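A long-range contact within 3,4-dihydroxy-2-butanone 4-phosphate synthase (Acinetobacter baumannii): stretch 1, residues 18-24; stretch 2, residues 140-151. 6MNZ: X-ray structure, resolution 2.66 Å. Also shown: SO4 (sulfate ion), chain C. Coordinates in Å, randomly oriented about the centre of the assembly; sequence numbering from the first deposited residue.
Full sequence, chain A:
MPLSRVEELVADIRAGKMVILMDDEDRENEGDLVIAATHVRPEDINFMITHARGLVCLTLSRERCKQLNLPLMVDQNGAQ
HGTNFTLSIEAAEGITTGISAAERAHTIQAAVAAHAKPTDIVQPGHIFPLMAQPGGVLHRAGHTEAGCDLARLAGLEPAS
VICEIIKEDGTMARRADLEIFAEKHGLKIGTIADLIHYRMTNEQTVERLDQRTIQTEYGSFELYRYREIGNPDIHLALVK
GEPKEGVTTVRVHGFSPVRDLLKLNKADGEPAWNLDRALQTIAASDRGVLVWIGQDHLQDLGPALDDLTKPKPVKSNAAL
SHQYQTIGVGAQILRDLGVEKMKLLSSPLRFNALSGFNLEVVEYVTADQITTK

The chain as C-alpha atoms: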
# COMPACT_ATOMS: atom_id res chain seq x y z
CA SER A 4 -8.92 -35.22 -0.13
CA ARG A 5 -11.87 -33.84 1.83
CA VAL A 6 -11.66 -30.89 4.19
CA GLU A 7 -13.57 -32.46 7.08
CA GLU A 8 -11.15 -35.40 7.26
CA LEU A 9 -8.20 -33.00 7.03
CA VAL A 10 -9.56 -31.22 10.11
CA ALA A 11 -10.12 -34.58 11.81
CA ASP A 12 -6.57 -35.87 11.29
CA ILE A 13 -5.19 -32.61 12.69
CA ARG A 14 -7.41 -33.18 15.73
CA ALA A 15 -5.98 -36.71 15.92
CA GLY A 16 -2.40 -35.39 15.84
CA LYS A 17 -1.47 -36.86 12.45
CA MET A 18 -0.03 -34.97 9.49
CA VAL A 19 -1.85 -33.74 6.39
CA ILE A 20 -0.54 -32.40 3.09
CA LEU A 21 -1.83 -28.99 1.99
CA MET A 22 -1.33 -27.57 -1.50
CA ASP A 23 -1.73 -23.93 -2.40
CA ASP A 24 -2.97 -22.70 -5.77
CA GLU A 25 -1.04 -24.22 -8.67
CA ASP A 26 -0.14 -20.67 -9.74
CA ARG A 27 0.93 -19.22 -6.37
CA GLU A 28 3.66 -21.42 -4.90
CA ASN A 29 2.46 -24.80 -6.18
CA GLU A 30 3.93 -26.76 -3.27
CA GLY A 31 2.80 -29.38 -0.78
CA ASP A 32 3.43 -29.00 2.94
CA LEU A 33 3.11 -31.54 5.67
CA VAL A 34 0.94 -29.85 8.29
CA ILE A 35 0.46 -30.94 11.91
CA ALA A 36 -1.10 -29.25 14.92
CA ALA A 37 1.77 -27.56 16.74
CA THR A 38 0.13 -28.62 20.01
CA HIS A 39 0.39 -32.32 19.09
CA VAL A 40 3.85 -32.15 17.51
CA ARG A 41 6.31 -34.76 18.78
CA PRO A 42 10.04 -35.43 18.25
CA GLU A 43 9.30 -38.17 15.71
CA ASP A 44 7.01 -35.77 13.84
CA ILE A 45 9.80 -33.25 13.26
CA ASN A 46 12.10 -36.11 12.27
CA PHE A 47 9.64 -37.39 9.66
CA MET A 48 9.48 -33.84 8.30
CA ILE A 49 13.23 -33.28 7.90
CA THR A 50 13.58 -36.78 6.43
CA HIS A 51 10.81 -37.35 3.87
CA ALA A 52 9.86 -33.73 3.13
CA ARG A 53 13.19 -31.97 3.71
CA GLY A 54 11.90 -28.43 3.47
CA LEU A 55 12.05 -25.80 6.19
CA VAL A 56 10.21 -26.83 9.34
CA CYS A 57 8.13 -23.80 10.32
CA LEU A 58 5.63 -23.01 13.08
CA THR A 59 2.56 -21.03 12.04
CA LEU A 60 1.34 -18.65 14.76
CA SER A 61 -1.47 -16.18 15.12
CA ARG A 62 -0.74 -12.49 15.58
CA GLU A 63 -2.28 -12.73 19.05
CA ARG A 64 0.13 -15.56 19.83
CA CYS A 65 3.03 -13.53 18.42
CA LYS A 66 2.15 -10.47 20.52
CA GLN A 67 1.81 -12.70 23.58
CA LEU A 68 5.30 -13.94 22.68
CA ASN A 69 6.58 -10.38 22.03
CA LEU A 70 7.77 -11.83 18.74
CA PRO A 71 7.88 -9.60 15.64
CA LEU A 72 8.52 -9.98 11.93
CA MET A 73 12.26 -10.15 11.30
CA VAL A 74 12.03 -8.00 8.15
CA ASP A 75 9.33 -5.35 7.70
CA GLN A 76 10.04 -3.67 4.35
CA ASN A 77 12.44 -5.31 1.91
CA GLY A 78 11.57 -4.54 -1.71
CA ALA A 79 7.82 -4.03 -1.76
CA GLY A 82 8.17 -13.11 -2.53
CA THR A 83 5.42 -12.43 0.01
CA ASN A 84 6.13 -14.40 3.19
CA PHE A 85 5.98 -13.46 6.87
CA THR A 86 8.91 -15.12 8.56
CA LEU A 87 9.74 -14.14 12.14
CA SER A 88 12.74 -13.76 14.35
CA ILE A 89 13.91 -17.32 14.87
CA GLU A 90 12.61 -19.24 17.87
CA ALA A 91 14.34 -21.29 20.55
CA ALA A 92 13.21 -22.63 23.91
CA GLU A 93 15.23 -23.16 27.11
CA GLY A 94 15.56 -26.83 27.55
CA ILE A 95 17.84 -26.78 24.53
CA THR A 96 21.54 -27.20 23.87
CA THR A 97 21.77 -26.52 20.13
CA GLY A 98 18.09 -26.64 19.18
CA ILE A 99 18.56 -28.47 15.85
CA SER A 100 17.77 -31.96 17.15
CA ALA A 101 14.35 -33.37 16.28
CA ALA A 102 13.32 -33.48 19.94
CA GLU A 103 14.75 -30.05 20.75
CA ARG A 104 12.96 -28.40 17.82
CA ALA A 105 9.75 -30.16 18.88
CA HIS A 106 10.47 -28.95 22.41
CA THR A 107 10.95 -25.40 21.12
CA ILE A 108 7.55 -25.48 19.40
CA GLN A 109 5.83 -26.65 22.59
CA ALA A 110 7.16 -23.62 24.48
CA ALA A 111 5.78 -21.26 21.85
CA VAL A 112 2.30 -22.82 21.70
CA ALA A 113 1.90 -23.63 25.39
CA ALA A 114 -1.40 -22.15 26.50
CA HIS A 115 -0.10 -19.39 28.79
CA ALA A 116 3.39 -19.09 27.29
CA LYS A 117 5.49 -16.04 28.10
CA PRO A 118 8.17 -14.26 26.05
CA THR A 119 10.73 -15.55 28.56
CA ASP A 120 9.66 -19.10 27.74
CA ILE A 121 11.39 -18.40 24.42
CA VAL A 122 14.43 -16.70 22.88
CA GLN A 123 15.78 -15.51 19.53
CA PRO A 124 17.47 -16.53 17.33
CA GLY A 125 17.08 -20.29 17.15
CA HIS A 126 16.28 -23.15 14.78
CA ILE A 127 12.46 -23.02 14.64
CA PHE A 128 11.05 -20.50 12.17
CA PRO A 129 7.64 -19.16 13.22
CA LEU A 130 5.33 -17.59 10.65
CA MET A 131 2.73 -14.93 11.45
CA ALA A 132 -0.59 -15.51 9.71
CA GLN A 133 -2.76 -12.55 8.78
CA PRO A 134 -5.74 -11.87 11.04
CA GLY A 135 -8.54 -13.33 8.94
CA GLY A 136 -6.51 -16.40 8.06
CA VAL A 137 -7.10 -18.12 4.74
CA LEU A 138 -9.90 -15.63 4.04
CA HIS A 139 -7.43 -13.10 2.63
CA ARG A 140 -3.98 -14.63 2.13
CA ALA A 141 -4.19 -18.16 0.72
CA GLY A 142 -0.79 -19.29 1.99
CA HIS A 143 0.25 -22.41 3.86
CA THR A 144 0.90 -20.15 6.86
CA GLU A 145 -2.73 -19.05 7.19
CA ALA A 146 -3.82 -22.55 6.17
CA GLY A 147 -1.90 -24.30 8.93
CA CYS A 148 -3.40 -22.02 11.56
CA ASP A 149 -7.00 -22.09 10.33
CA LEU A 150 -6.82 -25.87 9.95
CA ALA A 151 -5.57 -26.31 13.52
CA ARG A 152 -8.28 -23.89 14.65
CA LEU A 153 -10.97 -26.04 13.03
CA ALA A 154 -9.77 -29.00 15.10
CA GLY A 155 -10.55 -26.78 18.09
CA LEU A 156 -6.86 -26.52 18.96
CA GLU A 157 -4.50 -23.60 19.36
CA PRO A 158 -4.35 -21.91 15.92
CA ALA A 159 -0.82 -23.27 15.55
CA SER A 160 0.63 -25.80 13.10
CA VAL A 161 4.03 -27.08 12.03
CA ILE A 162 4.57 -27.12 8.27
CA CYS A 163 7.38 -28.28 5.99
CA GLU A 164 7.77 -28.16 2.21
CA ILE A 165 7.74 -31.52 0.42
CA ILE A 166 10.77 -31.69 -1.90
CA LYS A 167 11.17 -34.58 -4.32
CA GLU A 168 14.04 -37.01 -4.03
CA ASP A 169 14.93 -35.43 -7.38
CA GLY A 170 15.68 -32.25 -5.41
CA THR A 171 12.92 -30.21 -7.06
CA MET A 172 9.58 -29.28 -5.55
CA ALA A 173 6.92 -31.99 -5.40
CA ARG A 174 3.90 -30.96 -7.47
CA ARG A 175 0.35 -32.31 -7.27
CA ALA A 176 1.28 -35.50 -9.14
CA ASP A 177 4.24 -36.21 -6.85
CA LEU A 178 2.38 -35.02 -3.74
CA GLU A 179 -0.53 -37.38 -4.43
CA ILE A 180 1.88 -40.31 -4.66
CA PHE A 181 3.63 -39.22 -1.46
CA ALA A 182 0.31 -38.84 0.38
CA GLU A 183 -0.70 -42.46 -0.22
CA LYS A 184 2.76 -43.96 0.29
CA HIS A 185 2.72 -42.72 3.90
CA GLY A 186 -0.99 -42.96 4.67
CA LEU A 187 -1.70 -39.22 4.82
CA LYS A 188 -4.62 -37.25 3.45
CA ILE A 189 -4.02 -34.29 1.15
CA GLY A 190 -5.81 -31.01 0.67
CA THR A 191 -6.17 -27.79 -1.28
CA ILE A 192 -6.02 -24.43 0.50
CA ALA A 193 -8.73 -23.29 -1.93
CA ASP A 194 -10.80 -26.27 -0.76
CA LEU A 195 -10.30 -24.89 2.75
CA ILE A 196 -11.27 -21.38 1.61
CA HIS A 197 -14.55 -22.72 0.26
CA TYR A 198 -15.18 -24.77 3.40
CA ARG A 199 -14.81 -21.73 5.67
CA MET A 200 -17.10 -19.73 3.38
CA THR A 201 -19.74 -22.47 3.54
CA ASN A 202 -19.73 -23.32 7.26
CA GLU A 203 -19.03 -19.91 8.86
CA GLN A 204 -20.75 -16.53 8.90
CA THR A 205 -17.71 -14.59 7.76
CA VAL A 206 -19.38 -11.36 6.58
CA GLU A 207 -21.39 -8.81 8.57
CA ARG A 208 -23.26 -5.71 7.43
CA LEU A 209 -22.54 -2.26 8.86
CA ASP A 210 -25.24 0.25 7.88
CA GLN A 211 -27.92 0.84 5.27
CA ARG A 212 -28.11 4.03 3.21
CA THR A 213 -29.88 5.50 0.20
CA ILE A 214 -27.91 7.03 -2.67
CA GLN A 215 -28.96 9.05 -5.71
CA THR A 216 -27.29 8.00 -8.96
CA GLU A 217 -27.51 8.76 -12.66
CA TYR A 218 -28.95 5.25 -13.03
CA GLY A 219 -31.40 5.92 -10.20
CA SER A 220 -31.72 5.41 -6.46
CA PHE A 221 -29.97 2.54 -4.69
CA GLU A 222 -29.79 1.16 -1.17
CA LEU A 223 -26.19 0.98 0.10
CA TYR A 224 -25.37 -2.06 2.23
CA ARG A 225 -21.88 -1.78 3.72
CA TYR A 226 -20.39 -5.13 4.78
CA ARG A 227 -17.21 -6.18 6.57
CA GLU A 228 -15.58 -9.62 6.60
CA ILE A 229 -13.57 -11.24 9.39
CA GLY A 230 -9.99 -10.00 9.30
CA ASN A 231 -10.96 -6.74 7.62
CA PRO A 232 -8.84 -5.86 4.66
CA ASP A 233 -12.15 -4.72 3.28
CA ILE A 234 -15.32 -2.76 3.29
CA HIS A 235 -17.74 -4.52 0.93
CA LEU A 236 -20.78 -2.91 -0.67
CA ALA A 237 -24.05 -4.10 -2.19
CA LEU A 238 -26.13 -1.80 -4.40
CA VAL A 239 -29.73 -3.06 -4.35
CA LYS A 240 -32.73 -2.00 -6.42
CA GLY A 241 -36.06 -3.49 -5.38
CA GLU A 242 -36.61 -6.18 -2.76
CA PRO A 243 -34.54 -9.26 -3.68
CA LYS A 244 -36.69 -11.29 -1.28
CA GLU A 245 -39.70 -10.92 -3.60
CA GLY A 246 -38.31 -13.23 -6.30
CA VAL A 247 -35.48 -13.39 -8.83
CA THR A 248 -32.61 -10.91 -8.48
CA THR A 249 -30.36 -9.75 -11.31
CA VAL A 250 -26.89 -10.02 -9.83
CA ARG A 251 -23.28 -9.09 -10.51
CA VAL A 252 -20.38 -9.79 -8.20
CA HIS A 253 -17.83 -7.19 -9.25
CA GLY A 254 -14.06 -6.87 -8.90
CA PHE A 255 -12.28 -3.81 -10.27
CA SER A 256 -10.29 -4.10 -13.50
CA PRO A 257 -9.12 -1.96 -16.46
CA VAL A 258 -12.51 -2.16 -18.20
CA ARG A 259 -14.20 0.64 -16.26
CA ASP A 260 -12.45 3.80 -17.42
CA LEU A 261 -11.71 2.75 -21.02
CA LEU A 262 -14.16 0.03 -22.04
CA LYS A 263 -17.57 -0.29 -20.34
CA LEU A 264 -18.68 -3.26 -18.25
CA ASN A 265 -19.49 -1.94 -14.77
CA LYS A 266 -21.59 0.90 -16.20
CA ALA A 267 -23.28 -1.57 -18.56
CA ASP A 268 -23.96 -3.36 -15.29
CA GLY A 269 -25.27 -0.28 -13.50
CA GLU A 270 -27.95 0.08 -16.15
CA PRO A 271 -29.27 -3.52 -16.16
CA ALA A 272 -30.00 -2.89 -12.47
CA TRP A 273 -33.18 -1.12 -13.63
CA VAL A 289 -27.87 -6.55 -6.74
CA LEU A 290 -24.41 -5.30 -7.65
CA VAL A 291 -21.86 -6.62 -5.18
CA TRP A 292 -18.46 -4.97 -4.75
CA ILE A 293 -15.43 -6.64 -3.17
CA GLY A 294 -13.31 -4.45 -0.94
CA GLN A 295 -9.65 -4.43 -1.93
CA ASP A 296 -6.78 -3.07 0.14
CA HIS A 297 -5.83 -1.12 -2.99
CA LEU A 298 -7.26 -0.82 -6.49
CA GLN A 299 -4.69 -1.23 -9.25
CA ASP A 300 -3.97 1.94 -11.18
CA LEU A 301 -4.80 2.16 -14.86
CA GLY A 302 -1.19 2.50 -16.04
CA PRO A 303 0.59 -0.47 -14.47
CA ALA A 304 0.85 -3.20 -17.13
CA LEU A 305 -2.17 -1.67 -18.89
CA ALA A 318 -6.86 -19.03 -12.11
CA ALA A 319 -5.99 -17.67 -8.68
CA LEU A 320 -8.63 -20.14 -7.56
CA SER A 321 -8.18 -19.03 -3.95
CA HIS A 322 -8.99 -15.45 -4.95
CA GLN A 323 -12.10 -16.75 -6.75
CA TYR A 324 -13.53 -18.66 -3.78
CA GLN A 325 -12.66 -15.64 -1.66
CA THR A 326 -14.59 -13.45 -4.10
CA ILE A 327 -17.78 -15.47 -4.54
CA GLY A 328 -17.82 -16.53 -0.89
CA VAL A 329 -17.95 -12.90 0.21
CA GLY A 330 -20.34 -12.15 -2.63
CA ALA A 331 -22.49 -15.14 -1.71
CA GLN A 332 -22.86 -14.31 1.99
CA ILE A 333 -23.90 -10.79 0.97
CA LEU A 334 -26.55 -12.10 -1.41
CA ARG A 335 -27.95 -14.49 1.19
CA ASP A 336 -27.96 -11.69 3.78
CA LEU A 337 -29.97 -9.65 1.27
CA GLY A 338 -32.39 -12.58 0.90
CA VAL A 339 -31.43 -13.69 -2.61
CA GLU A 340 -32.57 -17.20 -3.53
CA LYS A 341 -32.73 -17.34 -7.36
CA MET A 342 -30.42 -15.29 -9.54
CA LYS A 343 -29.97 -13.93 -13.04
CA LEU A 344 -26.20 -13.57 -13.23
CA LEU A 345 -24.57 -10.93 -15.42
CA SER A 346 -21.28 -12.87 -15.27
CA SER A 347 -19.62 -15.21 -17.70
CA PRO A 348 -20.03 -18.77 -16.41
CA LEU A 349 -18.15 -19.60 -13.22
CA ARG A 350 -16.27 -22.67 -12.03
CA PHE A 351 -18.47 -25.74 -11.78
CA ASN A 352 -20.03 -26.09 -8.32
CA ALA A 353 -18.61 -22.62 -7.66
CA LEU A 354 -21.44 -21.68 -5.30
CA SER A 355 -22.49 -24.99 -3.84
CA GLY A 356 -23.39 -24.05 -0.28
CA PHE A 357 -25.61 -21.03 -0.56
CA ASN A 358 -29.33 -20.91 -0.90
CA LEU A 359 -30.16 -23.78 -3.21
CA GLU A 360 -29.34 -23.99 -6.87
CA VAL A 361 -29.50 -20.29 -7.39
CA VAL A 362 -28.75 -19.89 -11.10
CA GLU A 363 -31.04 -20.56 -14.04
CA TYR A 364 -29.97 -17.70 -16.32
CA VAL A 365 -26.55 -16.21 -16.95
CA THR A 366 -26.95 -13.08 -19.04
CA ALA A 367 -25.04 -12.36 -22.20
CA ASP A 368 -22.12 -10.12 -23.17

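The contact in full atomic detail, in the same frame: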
# COMPACT_ATOMS: atom_id res chain seq x y z
N MET A 18 -0.37 -35.97 10.48
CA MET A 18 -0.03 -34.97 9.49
C MET A 18 -1.05 -34.96 8.35
O MET A 18 -1.78 -35.93 8.13
CB MET A 18 1.37 -35.21 8.92
CG MET A 18 2.46 -35.28 9.98
SD MET A 18 4.11 -35.28 9.26
CE MET A 18 5.12 -35.35 10.74
N VAL A 19 -1.05 -33.86 7.61
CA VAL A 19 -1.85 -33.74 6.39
C VAL A 19 -1.07 -32.86 5.42
O VAL A 19 -0.27 -32.02 5.83
CB VAL A 19 -3.25 -33.15 6.67
CG1 VAL A 19 -4.05 -34.07 7.58
CG2 VAL A 19 -3.14 -31.76 7.27
N ILE A 20 -1.20 -33.17 4.14
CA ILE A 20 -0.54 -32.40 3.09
C ILE A 20 -1.51 -31.35 2.58
O ILE A 20 -2.69 -31.63 2.35
CB ILE A 20 -0.07 -33.32 1.95
CG1 ILE A 20 0.96 -34.31 2.46
CG2 ILE A 20 0.51 -32.49 0.81
CD1 ILE A 20 1.26 -35.44 1.49
N LEU A 21 -1.03 -30.11 2.47
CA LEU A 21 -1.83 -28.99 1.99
C LEU A 21 -1.12 -28.37 0.80
O LEU A 21 0.03 -27.92 0.92
CB LEU A 21 -2.05 -27.95 3.09
CG LEU A 21 -3.38 -28.05 3.85
CD1 LEU A 21 -3.39 -27.08 5.02
CD2 LEU A 21 -4.56 -27.79 2.93
N MET A 22 -1.82 -28.27 -0.32
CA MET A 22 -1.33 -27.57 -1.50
C MET A 22 -1.97 -26.20 -1.58
O MET A 22 -3.17 -26.04 -1.34
CB MET A 22 -1.63 -28.36 -2.77
CG MET A 22 -0.98 -29.73 -2.82
SD MET A 22 -1.32 -30.60 -4.37
CE MET A 22 -2.83 -31.45 -3.96
N ASP A 23 -1.18 -25.22 -2.02
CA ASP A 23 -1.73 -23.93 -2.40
C ASP A 23 -2.02 -23.92 -3.90
O ASP A 23 -1.84 -24.91 -4.60
CB ASP A 23 -0.76 -22.81 -2.02
CG ASP A 23 0.49 -22.81 -2.88
OD1 ASP A 23 0.87 -23.89 -3.38
OD2 ASP A 23 0.91 -21.70 -3.28
N ASP A 24 -2.56 -22.80 -4.38
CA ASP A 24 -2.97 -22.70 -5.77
C ASP A 24 -1.80 -23.03 -6.69
O ASP A 24 -0.65 -22.66 -6.43
CB ASP A 24 -3.49 -21.29 -6.07
CG ASP A 24 -4.92 -21.10 -5.60
OD1 ASP A 24 -5.38 -21.89 -4.77
OD2 ASP A 24 -5.59 -20.17 -6.10
N ARG A 140 -5.17 -14.02 2.71
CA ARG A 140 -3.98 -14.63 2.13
C ARG A 140 -4.16 -16.14 2.10
O ARG A 140 -4.26 -16.78 3.15
CB ARG A 140 -2.73 -14.26 2.93
CG ARG A 140 -1.44 -14.50 2.17
CD ARG A 140 -0.22 -14.38 3.07
NE ARG A 140 0.40 -15.68 3.33
CZ ARG A 140 1.71 -15.88 3.43
NH1 ARG A 140 2.54 -14.85 3.51
NH2 ARG A 140 2.15 -17.09 3.74
N ALA A 141 -4.06 -16.72 0.91
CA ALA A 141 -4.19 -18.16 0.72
C ALA A 141 -2.83 -18.85 0.73
O ALA A 141 -2.50 -19.64 -0.15
CB ALA A 141 -4.94 -18.45 -0.57
N GLY A 142 -2.06 -18.63 1.80
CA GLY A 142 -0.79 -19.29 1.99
C GLY A 142 -0.89 -20.48 2.94
O GLY A 142 -1.79 -20.56 3.77
N HIS A 143 0.16 -21.31 2.91
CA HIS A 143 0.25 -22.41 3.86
C HIS A 143 0.28 -21.91 5.29
O HIS A 143 -0.11 -22.63 6.22
CB HIS A 143 1.49 -23.25 3.58
CG HIS A 143 1.57 -23.79 2.18
ND1 HIS A 143 2.19 -23.10 1.16
CD2 HIS A 143 1.23 -24.99 1.67
CE1 HIS A 143 2.16 -23.83 0.06
NE2 HIS A 143 1.64 -25.01 0.36
N THR A 144 0.84 -20.72 5.51
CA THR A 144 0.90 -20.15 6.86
C THR A 144 -0.50 -19.98 7.43
O THR A 144 -0.81 -20.49 8.52
CB THR A 144 1.63 -18.81 6.82
OG1 THR A 144 2.96 -19.01 6.33
CG2 THR A 144 1.68 -18.17 8.21
N GLU A 145 -1.35 -19.21 6.75
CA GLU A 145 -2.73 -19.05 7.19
C GLU A 145 -3.46 -20.38 7.19
O GLU A 145 -4.26 -20.65 8.10
CB GLU A 145 -3.45 -18.05 6.28
CG GLU A 145 -3.00 -16.61 6.46
CD GLU A 145 -1.63 -16.34 5.86
OE1 GLU A 145 -1.36 -16.84 4.75
OE2 GLU A 145 -0.88 -15.53 6.44
N ALA A 146 -3.10 -21.29 6.28
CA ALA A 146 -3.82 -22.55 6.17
C ALA A 146 -3.51 -23.47 7.34
O ALA A 146 -4.41 -24.11 7.89
CB ALA A 146 -3.48 -23.22 4.84
N GLY A 147 -2.25 -23.51 7.76
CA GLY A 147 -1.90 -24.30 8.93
C GLY A 147 -2.62 -23.85 10.18
O GLY A 147 -3.16 -24.67 10.93
N CYS A 148 -2.72 -22.53 10.39
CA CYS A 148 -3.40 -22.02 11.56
C CYS A 148 -4.89 -22.33 11.50
O CYS A 148 -5.47 -22.86 12.45
CB CYS A 148 -3.17 -20.51 11.68
SG CYS A 148 -1.48 -20.05 12.12
N ASP A 149 -5.56 -21.91 10.42
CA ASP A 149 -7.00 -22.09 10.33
C ASP A 149 -7.39 -23.56 10.41
O ASP A 149 -8.35 -23.91 11.10
CB ASP A 149 -7.53 -21.47 9.03
CG ASP A 149 -7.42 -19.96 9.03
OD1 ASP A 149 -7.36 -19.36 10.12
OD2 ASP A 149 -7.39 -19.37 7.93
N LEU A 150 -6.56 -24.44 9.85
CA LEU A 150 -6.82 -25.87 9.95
C LEU A 150 -6.74 -26.33 11.40
O LEU A 150 -7.65 -27.01 11.90
CB LEU A 150 -5.82 -26.65 9.09
CG LEU A 150 -6.30 -28.01 8.59
CD1 LEU A 150 -7.47 -27.85 7.62
CD2 LEU A 150 -5.16 -28.77 7.93
N ALA A 151 -5.68 -25.95 12.11
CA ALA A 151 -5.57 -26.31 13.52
C ALA A 151 -6.72 -25.71 14.33
O ALA A 151 -7.21 -26.33 15.28
CB ALA A 151 -4.23 -25.84 14.07
S SO4 C . 3.18 -19.56 2.67
O1 SO4 C . 2.18 -19.23 3.67
O2 SO4 C . 2.59 -20.40 1.64
O3 SO4 C . 4.28 -20.27 3.31
O4 SO4 C . 3.70 -18.34 2.04

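The contact sets a short strand, residues 19-22, against a helix that begins at His-143 and continues past Ala-151. Their axes come no closer than 9.5 Å, and their N-to-C directions differ by 139°, so the two elements run obliquely antiparallel. As a result, the start of the helix lies near the end of the strand, and Leu-150, two turns on, reaches back to Val-19. The area buried is modest, 350 Å² with both sides summed, and no clear hydrogen bond joins the two stretches. The pairing rests on shape and apolar contact at one end and on a polar cluster at the other.

Stretch 2 opens with Arg-140, which is out of reach of the strand and works within its own segment. Its NE lies 2.5 Å from Glu-145 OE1, a salt bridge whose hydrogen bond is weak in angle, and this ties the approach loop to the first turn of the helix. Its NH2 sits only 2.1 Å from sulfate O1, too short for an ordinary non-bonded contact, so the modelled detail there deserves caution. Ala-141 points toward stretch 1, but its nearest contact is made by the backbone: its O lies 4.1 Å from Asp-23 CB.

Gly-142 takes the N-cap position, and its O accepts from Ala-146 N at 2.9 Å. The closest pair of CA atoms across the stretches is here, Gly-142 CA and Asp-23 CA, 6.5 Å apart. A CB here would point away from stretch 1 and clash with sulfate O1, so with the ion in place this position has no room for a side chain.

His-143 links the anion site to the strand: its ring lies between the sulfate and Leu-21 O. Its CA-to-CB bond points sideways, but with chi1 in m the ring end comes nearer to the strand. On one side of the ring edge, ND1 donates to sulfate O2 at 2.8 Å; the backbone N donates to the same oxygen at 2.9 Å. Near the ring plane on the strand side, CD2 approaches Leu-21 O at 3.3 Å. Asp-23, with chi1 in p, brings CG to 3.5 Å from His-143 CE1, obliquely to the ring; both its carboxylate oxygens are hydrogen-bonded elsewhere in the structure. Thr-144 completes the anion site, its N and OG1 donating to sulfate O1 at 2.7 and 2.8 Å. Free amide hydrogens at a helix start suit an anion, although this one probably came from the crystallisation liquor.

From here the helix turns apolar toward the strand. Ala-146 points toward it, and its small CB meets Leu-21 CD1 at 3.9 Å. Gly-147 through Asp-149 make no contact. Leu-150, one turn beyond Ala-146, then brings CD2 to 3.8 Å from Leu-21 CD1 and 3.7 Å from Val-19 CG2. The rule is periodic: residues four apart on the helix meet residues two apart on the strand, and Leu-21 touches both helix positions.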